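Surface-associated protein CshB (Streptococcus gordonii, PDB 6YZG) is a cell-wall-anchored streptococcal surface adhesin that probably binds fibronectin, represented here by its non-repetitive domain 2. Local coordinates at residues Lys185-Glu190 with Arg195-Leu200; Gly151-Phe156 with Val205-Tyr210. All coordinates share one frame; numbering follows the deposited sequence.

How the contacts relate
The chain runs first through the strands of the larger antiparallel sheet and reaches contact 2 with its earlier segment, 151-156, on strand 153-158. It then passes through helix 184-193, turns, and enters helix 198-201; contact 1 closes this tight excursion by setting 185-190 against 195-200, only five residues apart. When the chain returns as 205-210, contact 2 closes a much wider loop that encloses contact 1 completely. The centres lie about 12 Å apart, and the two join directly: Asp-188 probably hydrogen-bonds Tyr-208, while Ile-199 packs on Phe-153. Together they tie the helical excursion to the three-stranded sheet, and both reach the second subunit.

Contact 1. Residues Lys185-Glu190 with Arg195-Leu200; sequences KMLDDE and RGLLIL
Leu-187 turns CG away from its backbone N (chi1 179°) and Leu-197 turns its own CG beside the backbone N (chi1 -77°), which brings the two side chains together between a helix and the turn that follows it. The link is a Schellman motif: Arg-195, the first residue to leave helical angles, has positive phi (58°) and closes the last turn of helix 184-193 with two bonds back into it. After this reversal Leu-197 faces the helix it has just left.

The meeting is purely apolar across the two segments. CD1 of Leu-187 touches CD1 of Leu-197 at 3.8 Å, while its other branch, CD2, reaches CD2 of Leu-200 at 4.1 Å, and each pair meets at a slant. One leucine of the helix thus divides its methyls between two leucines of the returning chain. Glu-190 adds its aliphatic part, which runs nearly perpendicular to Leu-197 and sets CG 4.1 Å from both CD1 and CD2 of that leucine. Its carboxylate turns aside, and OE1 forms a salt bridge with Arg-194.

A polar tie runs beside the leucines: the backbone N of Leu-197 is hydrogen-bonded to OD1 of Asp-191, joining the turn back to the helix. Leu-187 also packs on Phe-153 and Leu-200 on Trp-207, extending the apolar cluster. Besides meeting the Leu-187 methyl, CD1 of Leu-197 lies 3.9 Å from the backbone O of Leu-187.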
loop_
_atom_site.group_PDB
_atom_site.type_symbol
_atom_site.label_atom_id
_atom_site.label_comp_id
_atom_site.label_asym_id
_atom_site.label_seq_id
_atom_site.Cartn_x
_atom_site.Cartn_y
_atom_site.Cartn_z
ATOM N N LYS A 185 -11.991 -1.560 -14.195
ATOM C CA LYS A 185 -11.848 -2.951 -13.723
ATOM C C LYS A 185 -11.132 -3.015 -12.386
ATOM O O LYS A 185 -11.574 -3.725 -11.454
ATOM C CB LYS A 185 -11.107 -3.755 -14.804
ATOM C CG LYS A 185 -10.903 -5.212 -14.372
ATOM C CD LYS A 185 -10.201 -6.065 -15.398
ATOM C CE LYS A 185 -10.566 -7.530 -15.275
ATOM N NZ LYS A 185 -10.412 -8.015 -13.882
ATOM N N MET A 186 -10.049 -2.267 -12.201
ATOM C CA MET A 186 -9.303 -2.297 -10.938
ATOM C C MET A 186 -10.188 -1.775 -9.791
ATOM O O MET A 186 -10.129 -2.295 -8.652
ATOM C CB MET A 186 -8.064 -1.411 -11.012
ATOM C CG MET A 186 -6.940 -2.011 -11.804
ATOM S SD MET A 186 -5.693 -0.718 -12.199
ATOM C CE MET A 186 -4.806 -1.539 -13.519
ATOM N N LEU A 187 -10.925 -0.708 -10.062
ATOM C CA LEU A 187 -11.796 -0.075 -9.048
ATOM C C LEU A 187 -12.909 -1.074 -8.657
ATOM O O LEU A 187 -13.151 -1.240 -7.457
ATOM C CB LEU A 187 -12.312 1.259 -9.617
ATOM C CG LEU A 187 -13.251 2.028 -8.715
ATOM C CD1 LEU A 187 -12.646 2.328 -7.349
ATOM C CD2 LEU A 187 -13.690 3.294 -9.432
ATOM N N ASP A 188 -13.520 -1.748 -9.634
ATOM C CA ASP A 188 -14.651 -2.686 -9.385
ATOM C C ASP A 188 -14.096 -3.917 -8.682
ATOM O O ASP A 188 -14.799 -4.377 -7.712
ATOM C CB ASP A 188 -15.426 -2.955 -10.664
ATOM C CG ASP A 188 -16.365 -1.830 -11.036
ATOM O OD1 ASP A 188 -16.806 -1.076 -10.112
ATOM O OD2 ASP A 188 -16.686 -1.737 -12.201
ATOM N N ASP A 189 -12.897 -4.395 -9.059
ATOM C CA ASP A 189 -12.250 -5.535 -8.357
ATOM C C ASP A 189 -11.989 -5.147 -6.905
ATOM O O ASP A 189 -12.257 -5.963 -6.007
ATOM C CB ASP A 189 -10.971 -6.003 -9.031
ATOM C CG ASP A 189 -11.212 -6.710 -10.353
ATOM O OD1 ASP A 189 -12.406 -7.005 -10.678
ATOM O OD2 ASP A 189 -10.209 -6.905 -11.091
ATOM N N GLU A 190 -11.536 -3.922 -6.640
ATOM C CA GLU A 190 -11.250 -3.467 -5.259
ATOM C C GLU A 190 -12.573 -3.376 -4.506
ATOM O O GLU A 190 -12.574 -3.704 -3.290
ATOM C CB GLU A 190 -10.528 -2.120 -5.262
ATOM C CG GLU A 190 -9.947 -1.726 -3.943
ATOM C CD GLU A 190 -8.771 -2.596 -3.487
ATOM O OE1 GLU A 190 -8.416 -2.477 -2.323
ATOM O OE2 GLU A 190 -8.205 -3.363 -4.308
ATOM N N ARG A 195 -15.620 -5.804 -0.232
ATOM C CA ARG A 195 -17.064 -5.930 0.097
ATOM C C ARG A 195 -17.703 -4.547 0.338
ATOM O O ARG A 195 -18.435 -4.360 1.268
ATOM C CB ARG A 195 -17.300 -7.054 1.115
ATOM C CG ARG A 195 -16.657 -8.377 0.707
ATOM C CD ARG A 195 -16.950 -9.529 1.645
ATOM N NE ARG A 195 -16.467 -9.297 2.990
ATOM C CZ ARG A 195 -15.242 -9.578 3.438
ATOM N NH1 ARG A 195 -14.935 -9.301 4.681
ATOM N NH2 ARG A 195 -14.329 -10.103 2.660
ATOM N N GLY A 196 -17.318 -3.596 -0.505
ATOM C CA GLY A 196 -17.976 -2.299 -0.648
ATOM C C GLY A 196 -17.071 -1.172 -0.205
ATOM O O GLY A 196 -16.989 -0.895 1.022
ATOM N N LEU A 197 -16.423 -0.500 -1.160
ATOM C CA LEU A 197 -15.566 0.664 -0.854
ATOM C C LEU A 197 -16.460 1.783 -0.360
ATOM O O LEU A 197 -17.515 2.074 -0.957
ATOM C CB LEU A 197 -14.866 1.134 -2.134
ATOM C CG LEU A 197 -13.679 0.305 -2.586
ATOM C CD1 LEU A 197 -13.235 0.643 -3.988
ATOM C CD2 LEU A 197 -12.506 0.480 -1.630
ATOM N N LEU A 198 -16.044 2.512 0.664
ATOM C CA LEU A 198 -16.796 3.670 1.159
ATOM C C LEU A 198 -17.055 4.706 0.042
ATOM O O LEU A 198 -18.143 5.314 -0.094
ATOM C CB LEU A 198 -16.035 4.318 2.314
ATOM C CG LEU A 198 -16.651 5.588 2.859
ATOM C CD1 LEU A 198 -17.920 5.258 3.626
ATOM C CD2 LEU A 198 -15.632 6.320 3.731
ATOM N N ILE A 199 -16.050 4.977 -0.792
ATOM C CA ILE A 199 -16.128 6.024 -1.810
ATOM C C ILE A 199 -17.296 5.702 -2.779
ATOM O O ILE A 199 -18.078 6.592 -3.108
ATOM C CB ILE A 199 -14.769 6.230 -2.482
ATOM C CG1 ILE A 199 -14.911 7.473 -3.359
ATOM C CG2 ILE A 199 -14.303 5.049 -3.286
ATOM C CD1 ILE A 199 -13.577 8.101 -3.701
ATOM N N LEU A 200 -17.414 4.437 -3.220
ATOM C CA LEU A 200 -18.433 4.067 -4.216
ATOM C C LEU A 200 -19.821 4.043 -3.603
ATOM O O LEU A 200 -20.825 4.156 -4.331
ATOM C CB LEU A 200 -18.108 2.733 -4.870
ATOM C CG LEU A 200 -16.775 2.692 -5.607
ATOM C CD1 LEU A 200 -16.654 1.377 -6.333
ATOM C CD2 LEU A 200 -16.638 3.846 -6.568
#

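Contact 2. Residues Gly151-Phe156 with Val205-Tyr210; sequences GEFAIF and VDWYKY
Phe-153 and Tyr-210 bury the most surface here, with Ile-155 next. Phe-153 and Ile-155, two apart on a strand, point the same way, toward the 3-10 turn 207-209 and its exit. The Phe-153 and Tyr-210 side chains cross at roughly a right angle, CD2 of one lying 4.0 Å from CD2 of the other. Ile-155 sends CD1 to the same tyrosine: the methyl comes within 3.6 Å of the backbone O of Tyr-210 and 4.0 Å of its ring atom CD2. Trp-207 CE3 comes to 4.0 Å from CE2 of Phe-153, at the edge of the phenyl ring and near its plane.

Trp-207 also packs on Tyr-210, its CZ3 lying 3.6 Å above the Tyr-210 ring plane, offset toward the rim. Hydrogen bonds with Asp-202 O and Asn-120 OD1 hold Trp-207 NE1 and Tyr-210 OH in this buried setting.

The contact lays the loop after helix 198-201 on one side of strand 153-158. Ile-199 of that helix packs on Phe-153, Pro-227 of strand 224-229 packs against both Phe-153 and Ile-155, and residues 153-156 pair antiparallel with a strand of the second subunit, so the sheet runs on across the interface.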
loop_
_atom_site.group_PDB
_atom_site.type_symbol
_atom_site.label_atom_id
_atom_site.label_comp_id
_atom_site.label_asym_id
_atom_site.label_seq_id
_atom_site.Cartn_x
_atom_site.Cartn_y
_atom_site.Cartn_z
ATOM N N GLY A 151 -9.132 2.722 -4.989
ATOM C CA GLY A 151 -10.252 3.609 -4.660
ATOM C C GLY A 151 -9.851 4.958 -4.134
ATOM O O GLY A 151 -10.711 5.642 -3.616
ATOM N N GLU A 152 -8.583 5.309 -4.244
ATOM C CA GLU A 152 -8.061 6.601 -3.715
ATOM C C GLU A 152 -7.586 7.404 -4.927
ATOM O O GLU A 152 -6.748 6.912 -5.668
ATOM C CB GLU A 152 -6.943 6.455 -2.678
ATOM C CG GLU A 152 -7.396 5.670 -1.447
ATOM C CD GLU A 152 -6.308 5.420 -0.414
ATOM O OE1 GLU A 152 -5.236 4.938 -0.818
ATOM O OE2 GLU A 152 -6.516 5.723 0.761
ATOM N N PHE A 153 -8.138 8.599 -5.147
ATOM C CA PHE A 153 -7.899 9.374 -6.377
ATOM C C PHE A 153 -7.187 10.671 -6.053
ATOM O O PHE A 153 -7.638 11.447 -5.188
ATOM C CB PHE A 153 -9.238 9.665 -7.073
ATOM C CG PHE A 153 -10.140 8.460 -7.292
ATOM C CD1 PHE A 153 -9.622 7.237 -7.675
ATOM C CD2 PHE A 153 -11.465 8.562 -7.028
ATOM C CE1 PHE A 153 -10.457 6.151 -7.851
ATOM C CE2 PHE A 153 -12.313 7.461 -7.107
ATOM C CZ PHE A 153 -11.815 6.283 -7.617
ATOM N N ALA A 154 -6.135 10.955 -6.825
ATOM C CA ALA A 154 -5.530 12.306 -6.895
ATOM C C ALA A 154 -5.363 12.645 -8.371
ATOM O O ALA A 154 -4.801 11.863 -9.150
ATOM C CB ALA A 154 -4.240 12.364 -6.124
ATOM N N ILE A 155 -5.863 13.818 -8.720
ATOM C CA ILE A 155 -5.918 14.293 -10.125
ATOM C C ILE A 155 -5.211 15.644 -10.154
ATOM O O ILE A 155 -5.504 16.498 -9.310
ATOM C CB ILE A 155 -7.367 14.421 -10.627
ATOM C CG1 ILE A 155 -8.060 13.051 -10.587
ATOM C CG2 ILE A 155 -7.397 15.030 -12.014
ATOM C CD1 ILE A 155 -9.570 13.156 -10.667
ATOM N N PHE A 156 -4.415 15.912 -11.175
ATOM C CA PHE A 156 -3.649 17.148 -11.378
ATOM C C PHE A 156 -4.096 17.815 -12.665
ATOM O O PHE A 156 -4.121 17.123 -13.711
ATOM C CB PHE A 156 -2.159 16.824 -11.460
ATOM C CG PHE A 156 -1.605 16.000 -10.315
ATOM C CD1 PHE A 156 -1.852 14.631 -10.311
ATOM C CD2 PHE A 156 -0.944 16.583 -9.240
ATOM C CE1 PHE A 156 -1.374 13.840 -9.281
ATOM C CE2 PHE A 156 -0.472 15.781 -8.199
ATOM C CZ PHE A 156 -0.707 14.416 -8.243
ATOM N N VAL A 205 -21.742 11.355 -6.825
ATOM C CA VAL A 205 -20.695 11.486 -7.867
ATOM C C VAL A 205 -20.594 10.197 -8.676
ATOM O O VAL A 205 -20.760 9.089 -8.096
ATOM C CB VAL A 205 -19.380 11.828 -7.168
ATOM C CG1 VAL A 205 -18.264 11.809 -8.191
ATOM C CG2 VAL A 205 -19.427 13.122 -6.392
ATOM N N ASP A 206 -20.279 10.300 -9.947
ATOM C CA ASP A 206 -19.913 9.190 -10.829
ATOM C C ASP A 206 -18.394 8.961 -10.757
ATOM O O ASP A 206 -17.631 9.630 -11.483
ATOM C CB ASP A 206 -20.391 9.385 -12.254
ATOM C CG ASP A 206 -20.044 8.175 -13.124
ATOM O OD1 ASP A 206 -19.394 7.235 -12.649
ATOM O OD2 ASP A 206 -20.508 8.161 -14.287
ATOM N N TRP A 207 -17.938 8.145 -9.827
ATOM C CA TRP A 207 -16.496 7.982 -9.556
ATOM C C TRP A 207 -15.835 7.385 -10.776
ATOM O O TRP A 207 -14.624 7.558 -10.933
ATOM C CB TRP A 207 -16.302 7.098 -8.316
ATOM C CG TRP A 207 -16.945 7.731 -7.136
ATOM C CD1 TRP A 207 -18.139 7.367 -6.570
ATOM C CD2 TRP A 207 -16.575 8.963 -6.482
ATOM N NE1 TRP A 207 -18.450 8.231 -5.586
ATOM C CE2 TRP A 207 -17.510 9.230 -5.448
ATOM C CE3 TRP A 207 -15.495 9.861 -6.608
ATOM C CZ2 TRP A 207 -17.455 10.311 -4.587
ATOM C CZ3 TRP A 207 -15.433 10.917 -5.762
ATOM C CH2 TRP A 207 -16.395 11.186 -4.784
ATOM N N TYR A 208 -16.532 6.626 -11.620
ATOM C CA TYR A 208 -15.883 6.057 -12.819
ATOM C C TYR A 208 -15.404 7.190 -13.726
ATOM O O TYR A 208 -14.436 6.958 -14.517
ATOM C CB TYR A 208 -16.828 5.134 -13.587
ATOM C CG TYR A 208 -17.261 3.983 -12.748
ATOM C CD1 TYR A 208 -16.349 3.058 -12.270
ATOM C CD2 TYR A 208 -18.606 3.814 -12.453
ATOM C CE1 TYR A 208 -16.764 1.963 -11.503
ATOM C CE2 TYR A 208 -19.017 2.781 -11.632
ATOM C CZ TYR A 208 -18.102 1.852 -11.162
ATOM O OH TYR A 208 -18.565 0.826 -10.364
ATOM N N LYS A 209 -16.015 8.353 -13.652
ATOM C CA LYS A 209 -15.600 9.516 -14.481
ATOM C C LYS A 209 -14.572 10.371 -13.712
ATOM O O LYS A 209 -14.173 11.406 -14.255
ATOM C CB LYS A 209 -16.774 10.310 -15.042
ATOM C CG LYS A 209 -17.651 9.464 -15.968
ATOM C CD LYS A 209 -16.835 8.782 -17.063
ATOM C CE LYS A 209 -17.634 7.868 -17.986
ATOM N NZ LYS A 209 -18.608 8.632 -18.792
ATOM N N TYR A 210 -14.091 9.982 -12.542
ATOM C CA TYR A 210 -12.812 10.507 -11.973
ATOM C C TYR A 210 -11.651 9.800 -12.653
ATOM O O TYR A 210 -10.551 10.336 -12.607
ATOM C CB TYR A 210 -12.768 10.345 -10.461
ATOM C CG TYR A 210 -13.406 11.454 -9.667
ATOM C CD1 TYR A 210 -14.666 11.952 -9.955
ATOM C CD2 TYR A 210 -12.743 12.013 -8.592
ATOM C CE1 TYR A 210 -15.213 12.966 -9.205
ATOM C CE2 TYR A 210 -13.289 13.015 -7.814
ATOM C CZ TYR A 210 -14.523 13.513 -8.129
ATOM O OH TYR A 210 -15.145 14.473 -7.358
#